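GTPase activator-like protein (Chaetomium thermophilum, PDB 5HIU) is the fungal TSC2 counterpart, here its helical N-terminal part, and as a whole probably acts as a GTPase activator. Local coordinates at residues 125-128 with 129-132. Residues are numbered along the deposited sequence; the frame is centred on the assembly and turned at random.
Sequences LTNH and GRNI
Thr126, at the end of helix 115-126, holds the following turn through two hydrogen bonds. Its backbone O accepts a hydrogen bond from Asn131 N at 2.7 Å. This bond is fairly straight, 159° at the hydrogen, and lies in the carbonyl plane. The side chain makes the second: Thr126 OG1 accepts from Gly129 N at 3.0 Å, with a more bent N-H...O angle of 140°. A chi1 of 60° sets OG1 between the backbone N and the carbonyl carbon. From there the hydroxyl can donate back to Leu122 O, its strongest partner, with Glu123 O also in hydrogen-bonding range, so the hydroxyl ties helix and loop together. The methyl CG2, beside the backbone N, meets Ile132 CG2 at 3.9 Å.

A Schellman motif ends the helix, with Asn127 at positive phi as the C-prime residue. His128 and Gly129, the latter without a side chain, also have positive phi.

With CG anti to the backbone N (chi1 -179°), the Asn127 amide meets the Arg130 side chain. Its ND2 crosses the aliphatic part of the extended Arg130 chain, with CD at 3.1 Å, a close van der Waals contact. The amide and guanidinium planes are 33° apart. Asn131 OD1 accepts a hydrogen bond from Ala133 N, just past the turn.

The turn leads from helix 115-126 toward helix 139-163 in this all-helical chain. Leu125 packs on helix 96-107, and Arg99 of that helix bonds to Leu125 O. Thr126 and Ile132 both touch Met139, while Asn198 at the end of helix 179-198 donates to Gly129 O.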
# COMPACT_ATOMS: atom_id res chain seq x y z
N LEU A 125 -3.10 24.03 6.95
CA LEU A 125 -3.61 24.15 8.31
C LEU A 125 -2.81 23.23 9.23
O LEU A 125 -2.43 23.63 10.33
CB LEU A 125 -5.09 23.78 8.38
CG LEU A 125 -5.78 23.95 9.73
CD1 LEU A 125 -5.76 25.41 10.13
CD2 LEU A 125 -7.21 23.41 9.77
N THR A 126 -2.57 22.02 8.76
CA THR A 126 -1.89 21.01 9.57
C THR A 126 -0.37 21.09 9.47
O THR A 126 0.32 20.42 10.25
CB THR A 126 -2.32 19.60 9.15
OG1 THR A 126 -1.98 19.39 7.77
CG2 THR A 126 -3.81 19.42 9.31
N ASN A 127 0.15 21.88 8.53
CA ASN A 127 1.59 21.96 8.29
C ASN A 127 2.09 20.62 7.76
O ASN A 127 3.04 20.05 8.26
CB ASN A 127 2.33 22.34 9.57
CG ASN A 127 3.83 22.45 9.37
OD1 ASN A 127 4.31 22.82 8.31
ND2 ASN A 127 4.57 22.15 10.41
N HIS A 128 1.42 20.12 6.74
CA HIS A 128 1.73 18.82 6.14
C HIS A 128 1.56 17.68 7.12
O HIS A 128 2.35 16.77 7.16
CB HIS A 128 3.13 18.84 5.50
CG HIS A 128 3.28 19.92 4.49
ND1 HIS A 128 2.78 19.80 3.21
CD2 HIS A 128 3.79 21.17 4.58
CE1 HIS A 128 3.01 20.92 2.54
NE2 HIS A 128 3.62 21.77 3.35
N GLY A 129 0.51 17.75 7.92
CA GLY A 129 0.05 16.61 8.70
C GLY A 129 0.58 16.61 10.11
O GLY A 129 0.24 15.73 10.88
N ARG A 130 1.39 17.61 10.43
CA ARG A 130 2.12 17.66 11.69
C ARG A 130 1.24 18.08 12.82
O ARG A 130 1.37 17.56 13.90
CB ARG A 130 3.28 18.65 11.60
CG ARG A 130 4.38 18.15 10.68
CD ARG A 130 5.50 19.17 10.56
NE ARG A 130 6.56 18.70 9.67
CZ ARG A 130 7.65 18.05 10.05
NH1 ARG A 130 7.90 17.75 11.33
NH2 ARG A 130 8.52 17.67 9.13
N ASN A 131 0.36 19.05 12.56
CA ASN A 131 -0.47 19.66 13.61
C ASN A 131 -1.94 19.58 13.27
O ASN A 131 -2.38 20.14 12.31
CB ASN A 131 -0.08 21.11 13.81
CG ASN A 131 -0.94 21.81 14.87
OD1 ASN A 131 -1.66 21.17 15.63
ND2 ASN A 131 -0.86 23.12 14.90
N ILE A 132 -2.69 18.85 14.09
CA ILE A 132 -4.11 18.67 13.89
C ILE A 132 -4.88 19.05 15.17
O ILE A 132 -6.02 18.58 15.39
CB ILE A 132 -4.43 17.23 13.46
CG1 ILE A 132 -4.25 16.22 14.59
CG2 ILE A 132 -3.55 16.86 12.28
CD1 ILE A 132 -4.97 14.91 14.35